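Local atomic coordinates of exopolysaccharide biosynthesis protein (Pantoea stewartii subsp. stewartii DC283, PDB entry 6TGF), a protein that modifies the exopolysaccharide of a glycan biofilm, probably by hydrolysis, with a trimeric parallel beta-helix resembling that of bacteriophage tailspikes. Residues Ser316-Val322 with Gln345-Thr351; Val311-Gln315 with Pro342-Gly346; Ile255-Tyr259 with Val280-Phe285; Gly355-Arg359 with Leu373-Asp377; Val368-Ala372 with Cys391-Val395. All coordinates share one frame; numbering follows the deposited sequence.

How the interactions relate
Followed from the N terminus, the five contacts track the chain as it winds through a parallel beta-helix. Interaction 3 closes first, laying helix 252-265 against strand 283-284 at the edge of the parallel sheet. Interactions 2 and 1 open one after the other and end on the same stretch, sharing Q345 and G346. Together they stack one corner and the strand that follows it on the equivalent parts of the next coil. Interactions 4 and 5 come later and cross, since their segments alternate. Interaction 4 spans the interior between strands 356-366 and 373-378, whereas interaction 5 stacks two successive loops, the first leading directly into strand 373-378.

Interaction 1: Ser316-Val322 with Gln345-Thr351; sequences SPFVFEV and QGLLRNT
Q345 reaches S316 with its amide nitrogen: NE2 gives a weak hydrogen bond to OG at 2.6 Å, and its OE1 serves G314 instead. At G346 the backbone takes over. G346 N donates almost straight to P317 O (2.8 Å), while G346 O accepts from V319 N. G346 has no side chain, and F318 CD1 lies where a CB would point. The chain then turns a corner at L347, as its counterpart does at V319. L347 O takes the F320 N-H, and L347 CD1 lies beside F320 CE2 at 3.6 Å, the two side chains running the same way. This is the stacking of successive coils in a parallel beta-helix, where like positions of strands 318-324 and 346-350 fall over one another. L348 faces the interior with V322, its CD1 3.8 Å from V322 CG1. R349 lies on the other side of the sheet with F318 and E321. Its N-H meets F320 O and its carbonyl receives V322 N. R349 CB sits squarely over the F318 ring, 3.4 Å from the centroid in a CH-pi contact. A bend at chi3 (62°) then turns the guanidinium so that F318 CE2 lies over one face, leaving the edge to E321. The salt bridge there is side-on, with NE to E321 OE1 at 3.1 Å and NH2 to E321 OE2 at 2.8 Å. N350 packs its CB against V322 CG2, while its ND2 is bonded to A324 O. Finally, T351 N donates to V322 O at 3.1 Å.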
# COMPACT_ATOMS: atom_id res chain seq x y z
N SER B 316 5.58 18.75 -30.43
CA SER B 316 5.39 19.49 -29.16
C SER B 316 6.31 18.92 -28.08
O SER B 316 6.57 17.72 -28.08
CB SER B 316 3.94 19.47 -28.73
OG SER B 316 3.50 18.13 -28.51
N PRO B 317 6.83 19.74 -27.14
CA PRO B 317 7.64 19.23 -26.04
C PRO B 317 6.87 18.30 -25.09
O PRO B 317 7.50 17.47 -24.45
CB PRO B 317 8.12 20.49 -25.30
CG PRO B 317 7.16 21.58 -25.71
CD PRO B 317 6.70 21.21 -27.11
N PHE B 318 5.54 18.45 -25.00
CA PHE B 318 4.63 17.57 -24.22
C PHE B 318 3.31 17.39 -24.97
O PHE B 318 2.82 18.37 -25.58
CB PHE B 318 4.38 18.16 -22.82
CG PHE B 318 5.62 18.29 -21.97
CD1 PHE B 318 6.04 17.25 -21.16
CD2 PHE B 318 6.36 19.46 -21.98
CE1 PHE B 318 7.18 17.37 -20.38
CE2 PHE B 318 7.50 19.58 -21.20
CZ PHE B 318 7.91 18.54 -20.40
N VAL B 319 2.74 16.18 -24.93
CA VAL B 319 1.43 15.85 -25.58
C VAL B 319 0.33 16.65 -24.87
O VAL B 319 -0.62 17.07 -25.56
CB VAL B 319 1.14 14.33 -25.55
CG1 VAL B 319 -0.22 13.99 -26.14
CG2 VAL B 319 2.23 13.53 -26.26
N PHE B 320 0.47 16.87 -23.56
CA PHE B 320 -0.49 17.65 -22.72
C PHE B 320 0.27 18.72 -21.93
O PHE B 320 1.12 18.37 -21.09
CB PHE B 320 -1.25 16.70 -21.79
CG PHE B 320 -1.93 15.56 -22.50
CD1 PHE B 320 -2.91 15.80 -23.44
CD2 PHE B 320 -1.58 14.24 -22.22
CE1 PHE B 320 -3.53 14.75 -24.10
CE2 PHE B 320 -2.21 13.19 -22.88
CZ PHE B 320 -3.18 13.45 -23.82
N GLU B 321 -0.03 20.00 -22.20
CA GLU B 321 0.47 21.18 -21.46
C GLU B 321 -0.64 21.70 -20.54
O GLU B 321 -1.42 22.56 -20.99
CB GLU B 321 0.93 22.28 -22.42
CG GLU B 321 2.22 21.96 -23.14
CD GLU B 321 3.49 22.18 -22.34
OE1 GLU B 321 3.39 22.39 -21.11
OE2 GLU B 321 4.58 22.16 -22.95
N VAL B 322 -0.70 21.20 -19.31
CA VAL B 322 -1.79 21.51 -18.33
C VAL B 322 -1.27 22.51 -17.30
O VAL B 322 -0.04 22.63 -17.14
CB VAL B 322 -2.33 20.23 -17.66
CG1 VAL B 322 -2.74 19.19 -18.69
CG2 VAL B 322 -1.35 19.63 -16.67
N GLN B 345 9.50 14.81 -27.02
CA GLN B 345 8.07 14.95 -26.61
C GLN B 345 7.81 14.08 -25.38
O GLN B 345 8.03 12.86 -25.47
CB GLN B 345 7.15 14.55 -27.76
CG GLN B 345 5.67 14.76 -27.45
CD GLN B 345 4.81 14.66 -28.69
OE1 GLN B 345 4.94 13.73 -29.48
NE2 GLN B 345 3.92 15.62 -28.86
N GLY B 346 7.38 14.70 -24.28
CA GLY B 346 6.89 14.02 -23.07
C GLY B 346 5.39 13.76 -23.16
O GLY B 346 4.81 14.11 -24.21
N LEU B 347 4.79 13.19 -22.12
CA LEU B 347 3.33 12.90 -22.06
C LEU B 347 2.59 14.12 -21.50
O LEU B 347 1.66 14.60 -22.17
CB LEU B 347 3.06 11.65 -21.23
CG LEU B 347 1.59 11.32 -20.98
CD1 LEU B 347 0.81 11.25 -22.28
CD2 LEU B 347 1.44 10.02 -20.20
N LEU B 348 2.97 14.58 -20.30
CA LEU B 348 2.29 15.71 -19.60
C LEU B 348 3.32 16.57 -18.86
O LEU B 348 4.24 16.01 -18.24
CB LEU B 348 1.24 15.15 -18.63
CG LEU B 348 0.42 16.21 -17.89
CD1 LEU B 348 -1.05 15.84 -17.85
CD2 LEU B 348 0.96 16.44 -16.48
N ARG B 349 3.13 17.89 -18.93
CA ARG B 349 3.78 18.89 -18.03
C ARG B 349 2.68 19.73 -17.36
O ARG B 349 1.81 20.23 -18.09
CB ARG B 349 4.74 19.81 -18.80
CG ARG B 349 5.20 21.01 -17.98
CD ARG B 349 6.42 21.70 -18.54
NE ARG B 349 6.19 22.25 -19.87
CZ ARG B 349 7.13 22.82 -20.62
NH1 ARG B 349 8.38 22.91 -20.19
NH2 ARG B 349 6.82 23.29 -21.82
N ASN B 350 2.75 19.87 -16.04
CA ASN B 350 1.88 20.77 -15.24
C ASN B 350 2.72 21.99 -14.82
O ASN B 350 3.77 21.78 -14.18
CB ASN B 350 1.28 20.04 -14.03
CG ASN B 350 0.15 20.80 -13.37
OD1 ASN B 350 -0.32 21.82 -13.88
ND2 ASN B 350 -0.31 20.31 -12.23
N THR B 351 2.29 23.19 -15.20
CA THR B 351 3.02 24.47 -14.98
C THR B 351 2.28 25.37 -13.98
O THR B 351 2.73 26.51 -13.78
CB THR B 351 3.26 25.21 -16.30
OG1 THR B 351 2.04 25.24 -17.04
CG2 THR B 351 4.34 24.56 -17.14

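Interaction 2: Val311-Gln315 with Pro342-Gly346; sequences VSDGQ and PNRQG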
# COMPACT_ATOMS: atom_id res chain seq x y z
N VAL B 311 -0.21 7.98 -29.00
CA VAL B 311 0.93 8.06 -29.97
C VAL B 311 0.83 9.43 -30.65
O VAL B 311 -0.31 9.88 -30.90
CB VAL B 311 0.90 6.87 -30.95
CG1 VAL B 311 -0.08 7.06 -32.09
CG2 VAL B 311 2.27 6.54 -31.48
N SER B 312 1.96 10.09 -30.90
CA SER B 312 2.02 11.51 -31.35
C SER B 312 3.07 11.68 -32.45
O SER B 312 3.57 10.66 -32.96
CB SER B 312 2.27 12.42 -30.18
OG SER B 312 2.16 13.79 -30.56
N ASP B 313 3.38 12.94 -32.80
CA ASP B 313 4.23 13.32 -33.96
C ASP B 313 5.60 13.82 -33.48
O ASP B 313 6.50 13.93 -34.34
CB ASP B 313 3.53 14.37 -34.83
CG ASP B 313 3.07 15.61 -34.08
OD1 ASP B 313 3.32 15.70 -32.86
OD2 ASP B 313 2.46 16.49 -34.72
N GLY B 314 5.76 14.11 -32.19
CA GLY B 314 7.04 14.53 -31.58
C GLY B 314 7.31 16.02 -31.72
O GLY B 314 8.41 16.45 -31.33
N GLN B 315 6.34 16.78 -32.24
CA GLN B 315 6.53 18.21 -32.65
C GLN B 315 6.38 19.13 -31.43
O GLN B 315 7.01 20.20 -31.45
CB GLN B 315 5.54 18.58 -33.76
CG GLN B 315 5.73 17.76 -35.03
CD GLN B 315 7.17 17.67 -35.47
OE1 GLN B 315 7.80 18.67 -35.82
NE2 GLN B 315 7.72 16.47 -35.45
N PRO B 342 13.43 10.07 -33.71
CA PRO B 342 13.91 10.79 -32.52
C PRO B 342 13.24 12.15 -32.30
O PRO B 342 13.03 12.87 -33.26
CB PRO B 342 15.41 10.97 -32.80
CG PRO B 342 15.77 9.78 -33.66
CD PRO B 342 14.54 9.54 -34.52
N ASN B 343 12.93 12.46 -31.03
CA ASN B 343 12.20 13.69 -30.61
C ASN B 343 12.44 13.94 -29.11
O ASN B 343 13.17 13.14 -28.50
CB ASN B 343 10.71 13.58 -30.94
CG ASN B 343 10.03 12.42 -30.24
OD1 ASN B 343 9.65 12.54 -29.08
ND2 ASN B 343 9.87 11.31 -30.93
N ARG B 344 11.84 15.00 -28.57
CA ARG B 344 11.89 15.36 -27.12
C ARG B 344 10.47 15.62 -26.60
O ARG B 344 10.31 16.56 -25.79
CB ARG B 344 12.77 16.59 -26.91
CG ARG B 344 14.20 16.45 -27.40
CD ARG B 344 15.01 17.65 -26.97
NE ARG B 344 16.44 17.50 -27.24
CZ ARG B 344 17.06 17.89 -28.35
NH1 ARG B 344 16.40 18.48 -29.33
NH2 ARG B 344 18.36 17.70 -28.47
N GLN B 345 9.50 14.81 -27.02
CA GLN B 345 8.07 14.95 -26.61
C GLN B 345 7.81 14.08 -25.38
O GLN B 345 8.03 12.86 -25.47
CB GLN B 345 7.15 14.55 -27.76
CG GLN B 345 5.67 14.76 -27.45
CD GLN B 345 4.81 14.66 -28.69
OE1 GLN B 345 4.94 13.73 -29.48
NE2 GLN B 345 3.92 15.62 -28.86
N GLY B 346 7.38 14.70 -24.28
CA GLY B 346 6.89 14.02 -23.07
C GLY B 346 5.39 13.76 -23.16
O GLY B 346 4.81 14.11 -24.21
O HOH W 1 2.84 17.49 -31.05
O HOH W 2 9.25 12.23 -33.79
O HOH W 3 9.82 17.45 -29.22
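Q345 swings CG away from its own backbone nitrogen (chi1 -176°) and stays extended through chi2, which carries its amide across to the loop that holds S312 and G314. S312 matches it with OG likewise trans to N (chi1 -173°). Both ends of the amide find partners on that loop, though neither bond is strong: OE1 accepts from G314 N at 2.9 Å, and NE2 donates to S312 OG at 3.1 Å, both weak by angle. The firmer partner of S312 OG is V280 O, one coil further back. On the other side of G314 from that amide, N343 CB rests 3.7 Å from G314 O, and the N343 ND2 end is bonded to K341 O and G336 O. Waters add further links. One molecule donates to D313 OD1 (2.6 Å) and weakly accepts from Q345 NE2; another joins G314 O, at 2.7 Å, to R344 N. Each segment also folds back on itself, D313 OD1 accepting from Q315 N and N343 OD1 from Q345 N, the latter on a lone pair in the carbonyl plane. Two Asx turns, one on each loop, therefore meet through a side-chain amide at a surface corner where successive coils of the beta-helix stack.

Interaction 3: Ile255-Tyr259 with Val280-Phe285; sequences IKAMY and VTGCDF
F285 and Y259 bring together the outermost strand of the parallel sheet of the beta-helix and helix 252-265, which lies against its N-terminal end. The side chain of F285 shows how the junction is filled. Its CB already touches the tyrosine, 3.9 Å from Y259 CE2. With CG held beside the backbone nitrogen (chi1 -42°), the ring is directed at the helix. CG lies nearest the same atom, Y259 CE2; CD1 comes closer still, 3.3 Å from Y259 CD2, and CE1 meets Y259 CD2 and CG. The two rings, with centroids 4.4 Å apart, are inclined to each other by 50°, an oblique pairing that is neither a parallel stack nor a T-shaped one. At the far end of the ring, CZ reaches I255 CG2 at 4.0 Å; this methyl sits at the ring edge, close to its plane, and K256 CA occupies another part of that edge. I255 spreads its two branches over different partners. CG2 also packs on C283 SG, while I255 CD1 extends to both methyls of V280 and is 3.4 Å from V280 CG2. The aliphatic part of K256 passes along the outside, its CE near C283 CA. F293, on strand 290-296, meets both aromatic rings and so continues the cluster into the coil beyond, and V322 touches F285 from the neighbouring strand. No direct hydrogen bond joins the segments. Polar linkage comes from one water, which donates to F285 O at 2.7 Å and lies 3.5 Å from Y259 OH, a weak interaction.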
# COMPACT_ATOMS: atom_id res chain seq x y z
N ILE B 255 -10.20 15.79 -27.76
CA ILE B 255 -9.61 15.93 -26.39
C ILE B 255 -9.83 17.37 -25.90
O ILE B 255 -10.23 17.53 -24.73
CB ILE B 255 -8.12 15.54 -26.40
CG1 ILE B 255 -7.94 14.03 -26.61
CG2 ILE B 255 -7.42 16.00 -25.12
CD1 ILE B 255 -6.54 13.61 -26.99
N LYS B 256 -9.58 18.36 -26.76
CA LYS B 256 -9.79 19.81 -26.46
C LYS B 256 -11.28 20.08 -26.23
O LYS B 256 -11.61 20.84 -25.29
CB LYS B 256 -9.24 20.68 -27.59
CG LYS B 256 -7.72 20.70 -27.70
CD LYS B 256 -7.20 21.83 -28.55
CE LYS B 256 -5.75 21.67 -28.96
NZ LYS B 256 -5.61 21.35 -30.40
N ALA B 257 -12.16 19.49 -27.06
CA ALA B 257 -13.63 19.65 -27.00
C ALA B 257 -14.17 19.08 -25.69
O ALA B 257 -14.91 19.80 -24.98
CB ALA B 257 -14.27 19.00 -28.20
N MET B 258 -13.81 17.82 -25.38
CA MET B 258 -14.28 17.10 -24.17
C MET B 258 -13.75 17.81 -22.92
O MET B 258 -14.49 17.87 -21.92
CB MET B 258 -13.81 15.64 -24.16
CG MET B 258 -14.45 14.82 -23.04
SD MET B 258 -14.10 13.05 -23.16
CE MET B 258 -15.28 12.41 -21.98
N TYR B 259 -12.52 18.32 -22.97
CA TYR B 259 -11.89 19.08 -21.86
C TYR B 259 -12.70 20.34 -21.57
O TYR B 259 -13.15 20.52 -20.43
CB TYR B 259 -10.44 19.46 -22.16
CG TYR B 259 -9.77 20.16 -21.00
CD1 TYR B 259 -9.65 19.52 -19.78
CD2 TYR B 259 -9.31 21.46 -21.09
CE1 TYR B 259 -9.07 20.14 -18.69
CE2 TYR B 259 -8.72 22.10 -20.01
CZ TYR B 259 -8.59 21.43 -18.81
OH TYR B 259 -8.01 22.02 -17.72
N VAL B 280 -2.52 11.87 -31.12
CA VAL B 280 -2.75 13.15 -30.39
C VAL B 280 -1.57 14.09 -30.68
O VAL B 280 -0.44 13.75 -30.28
CB VAL B 280 -2.93 12.91 -28.88
CG1 VAL B 280 -3.19 14.20 -28.12
CG2 VAL B 280 -4.02 11.89 -28.59
N THR B 281 -1.83 15.22 -31.34
CA THR B 281 -0.88 16.35 -31.48
C THR B 281 -0.89 17.16 -30.18
O THR B 281 -1.90 17.08 -29.45
CB THR B 281 -1.22 17.23 -32.69
OG1 THR B 281 -2.58 17.65 -32.59
CG2 THR B 281 -1.00 16.53 -34.01
N GLY B 282 0.19 17.89 -29.90
CA GLY B 282 0.38 18.71 -28.69
C GLY B 282 -0.87 19.50 -28.33
O GLY B 282 -1.25 20.39 -29.12
N CYS B 283 -1.47 19.19 -27.18
CA CYS B 283 -2.66 19.89 -26.61
C CYS B 283 -2.19 20.88 -25.54
O CYS B 283 -1.63 20.42 -24.52
CB CYS B 283 -3.65 18.89 -26.01
SG CYS B 283 -4.50 17.88 -27.25
N ASP B 284 -2.41 22.18 -25.76
CA ASP B 284 -2.01 23.28 -24.85
C ASP B 284 -3.24 23.79 -24.10
O ASP B 284 -4.04 24.52 -24.72
CB ASP B 284 -1.28 24.39 -25.61
CG ASP B 284 -0.46 25.32 -24.73
OD1 ASP B 284 -0.94 25.66 -23.62
OD2 ASP B 284 0.65 25.70 -25.15
N PHE B 285 -3.39 23.41 -22.83
CA PHE B 285 -4.38 23.96 -21.87
C PHE B 285 -3.66 24.88 -20.88
O PHE B 285 -4.01 24.90 -19.68
CB PHE B 285 -5.10 22.82 -21.13
CG PHE B 285 -5.50 21.65 -21.98
CD1 PHE B 285 -6.58 21.73 -22.84
CD2 PHE B 285 -4.80 20.45 -21.90
CE1 PHE B 285 -6.95 20.64 -23.61
CE2 PHE B 285 -5.17 19.36 -22.68
CZ PHE B 285 -6.25 19.46 -23.53
O HOH W 4 -4.72 23.13 -17.78

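Interaction 4: Gly355-Arg359 with Leu373-Asp377; sequences GQFFR and LSLLD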
# COMPACT_ATOMS: atom_id res chain seq x y z
N GLY B 355 1.58 25.33 -5.68
CA GLY B 355 1.11 24.02 -5.17
C GLY B 355 0.47 23.18 -6.26
O GLY B 355 -0.52 23.64 -6.86
N GLN B 356 1.01 21.97 -6.49
CA GLN B 356 0.46 20.95 -7.42
C GLN B 356 0.23 19.64 -6.66
O GLN B 356 1.13 19.24 -5.89
CB GLN B 356 1.41 20.72 -8.60
CG GLN B 356 1.29 21.77 -9.69
CD GLN B 356 2.21 21.50 -10.85
OE1 GLN B 356 2.75 20.41 -11.01
NE2 GLN B 356 2.40 22.51 -11.69
N PHE B 357 -0.94 19.03 -6.86
CA PHE B 357 -1.28 17.65 -6.44
C PHE B 357 -1.28 16.76 -7.68
O PHE B 357 -1.80 17.21 -8.73
CB PHE B 357 -2.64 17.62 -5.73
CG PHE B 357 -2.68 18.32 -4.40
CD1 PHE B 357 -2.35 17.64 -3.24
CD2 PHE B 357 -3.06 19.65 -4.29
CE1 PHE B 357 -2.39 18.27 -2.00
CE2 PHE B 357 -3.10 20.28 -3.05
CZ PHE B 357 -2.76 19.59 -1.91
N PHE B 358 -0.71 15.56 -7.59
CA PHE B 358 -0.59 14.60 -8.72
C PHE B 358 -0.86 13.17 -8.24
O PHE B 358 -0.27 12.74 -7.23
CB PHE B 358 0.79 14.69 -9.37
CG PHE B 358 0.93 13.88 -10.64
CD1 PHE B 358 1.38 12.58 -10.60
CD2 PHE B 358 0.59 14.42 -11.87
CE1 PHE B 358 1.50 11.83 -11.76
CE2 PHE B 358 0.72 13.68 -13.03
CZ PHE B 358 1.17 12.38 -12.97
N ARG B 359 -1.75 12.46 -8.95
CA ARG B 359 -2.00 11.01 -8.80
C ARG B 359 -1.80 10.34 -10.16
O ARG B 359 -2.49 10.73 -11.12
CB ARG B 359 -3.41 10.76 -8.24
CG ARG B 359 -3.53 11.04 -6.75
CD ARG B 359 -4.90 10.69 -6.20
NE ARG B 359 -5.18 9.27 -6.25
CZ ARG B 359 -4.71 8.36 -5.39
NH1 ARG B 359 -3.92 8.73 -4.38
NH2 ARG B 359 -5.03 7.09 -5.54
N LEU B 373 7.01 12.81 -17.46
CA LEU B 373 6.18 13.61 -16.50
C LEU B 373 7.03 14.74 -15.93
O LEU B 373 8.14 14.46 -15.44
CB LEU B 373 5.66 12.69 -15.39
CG LEU B 373 4.57 11.70 -15.79
CD1 LEU B 373 4.30 10.71 -14.66
CD2 LEU B 373 3.28 12.43 -16.17
N SER B 374 6.51 15.98 -15.99
CA SER B 374 7.15 17.21 -15.46
C SER B 374 6.19 17.92 -14.50
O SER B 374 5.13 18.38 -14.97
CB SER B 374 7.58 18.12 -16.58
OG SER B 374 8.20 19.29 -16.08
N LEU B 375 6.54 17.99 -13.21
CA LEU B 375 5.71 18.59 -12.13
C LEU B 375 6.44 19.79 -11.52
O LEU B 375 7.68 19.82 -11.59
CB LEU B 375 5.41 17.52 -11.08
CG LEU B 375 4.82 16.21 -11.60
CD1 LEU B 375 4.60 15.23 -10.46
CD2 LEU B 375 3.52 16.45 -12.35
N LEU B 376 5.69 20.74 -10.95
CA LEU B 376 6.22 22.00 -10.37
C LEU B 376 5.58 22.26 -9.01
O LEU B 376 4.35 22.12 -8.89
CB LEU B 376 5.92 23.14 -11.35
CG LEU B 376 6.55 24.50 -11.00
CD1 LEU B 376 8.07 24.42 -11.01
CD2 LEU B 376 6.06 25.57 -11.96
N ASP B 377 6.39 22.63 -8.01
CA ASP B 377 5.95 23.00 -6.64
C ASP B 377 4.98 21.93 -6.12
O ASP B 377 3.87 22.30 -5.66
CB ASP B 377 5.31 24.39 -6.63
CG ASP B 377 6.25 25.50 -7.06
OD1 ASP B 377 7.47 25.35 -6.89
OD2 ASP B 377 5.74 26.52 -7.57
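The F358 ring carries L375 CD1 over one face, and L373 approaches obliquely by way of CD2, 3.8 Å from F358 CZ. The other methyl of L375, CD2, reaches F358 CD2 at 3.6 Å, so a single leucine spreads its fork over one side of the ring. F358 holds CG opposite its backbone nitrogen (chi1 -173°), projecting the ring toward the two leucines, and both of these cross it at about a right angle. V327 and I329 on strand 327-330 and C381 on strand 380-389, the neighbours of strand 356-366 in the stack of coils, also touch F358, which makes it part of the hydrophobic filling of the beta-helix. The second flat group, the Q356 amide, lies against the backbone of L376. Its OE1 accepts from L376 N at 3.0 Å, a nearly straight bond that meets the oxygen from above the carbonyl plane, and NE2 is 3.6 Å from L376 CB. Beside it, Q356 N donates to D377 O, also at 3.0 Å, while G355 CA lies against that same oxygen. The two strands, at 149° to each other, do not pair as neighbours in a sheet; they face one another across the interior of the beta-helix. A buried side-chain amide thus serves backbone with both its ends, L376 N at OE1 and C352 O and N350 O at NE2, satisfying polar groups that burial keeps from solvent.

Interaction 5: Val368-Ala372 with Cys391-Val395; sequences VGGTA and CTGDV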
# COMPACT_ATOMS: atom_id res chain seq x y z
N VAL B 368 10.05 7.08 -25.03
CA VAL B 368 9.77 8.53 -24.79
C VAL B 368 11.10 9.29 -24.90
O VAL B 368 12.03 8.96 -24.14
CB VAL B 368 9.08 8.75 -23.43
CG1 VAL B 368 8.93 10.23 -23.10
CG2 VAL B 368 7.73 8.06 -23.36
N GLY B 369 11.16 10.26 -25.82
CA GLY B 369 12.35 11.08 -26.10
C GLY B 369 12.46 12.27 -25.16
O GLY B 369 13.59 12.61 -24.79
N GLY B 370 11.32 12.87 -24.78
CA GLY B 370 11.25 14.03 -23.87
C GLY B 370 11.14 13.61 -22.42
O GLY B 370 11.41 12.43 -22.12
N THR B 371 10.77 14.54 -21.54
CA THR B 371 10.48 14.29 -20.10
C THR B 371 9.06 13.72 -19.99
O THR B 371 8.12 14.47 -20.27
CB THR B 371 10.65 15.57 -19.26
OG1 THR B 371 11.99 16.03 -19.41
CG2 THR B 371 10.35 15.36 -17.79
N ALA B 372 8.93 12.44 -19.61
CA ALA B 372 7.64 11.71 -19.56
C ALA B 372 6.63 12.48 -18.70
O ALA B 372 5.52 12.76 -19.19
CB ALA B 372 7.85 10.31 -19.05
N CYS B 391 13.44 4.72 -22.75
CA CYS B 391 13.21 6.19 -22.77
C CYS B 391 14.56 6.90 -22.65
O CYS B 391 15.36 6.51 -21.77
CB CYS B 391 12.27 6.61 -21.65
SG CYS B 391 10.66 5.79 -21.73
N THR B 392 14.81 7.90 -23.50
CA THR B 392 16.12 8.60 -23.63
C THR B 392 16.10 9.92 -22.84
O THR B 392 17.20 10.43 -22.54
CB THR B 392 16.49 8.83 -25.10
OG1 THR B 392 15.63 9.84 -25.65
CG2 THR B 392 16.39 7.57 -25.93
N GLY B 393 14.91 10.45 -22.53
CA GLY B 393 14.74 11.65 -21.69
C GLY B 393 14.52 11.29 -20.23
O GLY B 393 14.66 10.09 -19.90
N ASP B 394 14.20 12.28 -19.39
CA ASP B 394 13.79 12.08 -17.98
C ASP B 394 12.41 11.42 -17.97
O ASP B 394 11.61 11.71 -18.88
CB ASP B 394 13.76 13.40 -17.20
CG ASP B 394 15.12 14.06 -17.02
OD1 ASP B 394 16.14 13.40 -17.29
OD2 ASP B 394 15.14 15.23 -16.60
N VAL B 395 12.15 10.54 -16.99
CA VAL B 395 10.83 9.85 -16.83
C VAL B 395 10.01 10.63 -15.80
O VAL B 395 9.11 11.38 -16.22
CB VAL B 395 11.03 8.37 -16.46
CG1 VAL B 395 9.70 7.65 -16.24
CG2 VAL B 395 11.85 7.64 -17.51
O HOH W 5 14.18 14.87 -20.34
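V368 offers both its backbone polar groups to the loop of the next coil. Its carbonyl accepts from T392 N at 3.0 Å, while its N-H points at C391 SG, 3.6 Å away, a weak bond to sulfur, and V368 CB packs on the same atom. At the other end of the contact A372 N donates to D394 O (2.9 Å); T371 CA leans on that oxygen too. D394 N is supplied by water, which accepts a hydrogen bond from it at 2.8 Å and lies 2.6 Å from T371 OG1. The T371 and D394 side chains run alongside each other, OG1 being 3.9 Å from D394 CB, but the D394 carboxylate is spent on the next coil, where N431 ND2 and K428 N hold it. Between these ends the glycines come close: G393 CA approaches G370 O at 3.4 Å, a spacing that the absence of a side chain allows. A372 O receives L347 N from the coil before, and V395 O accepts from L373 N. Backbone hydrogen bonds made in this way from coil to coil, with loops of similar course lying one above another, are characteristic of the stacked corners of a parallel beta-helix.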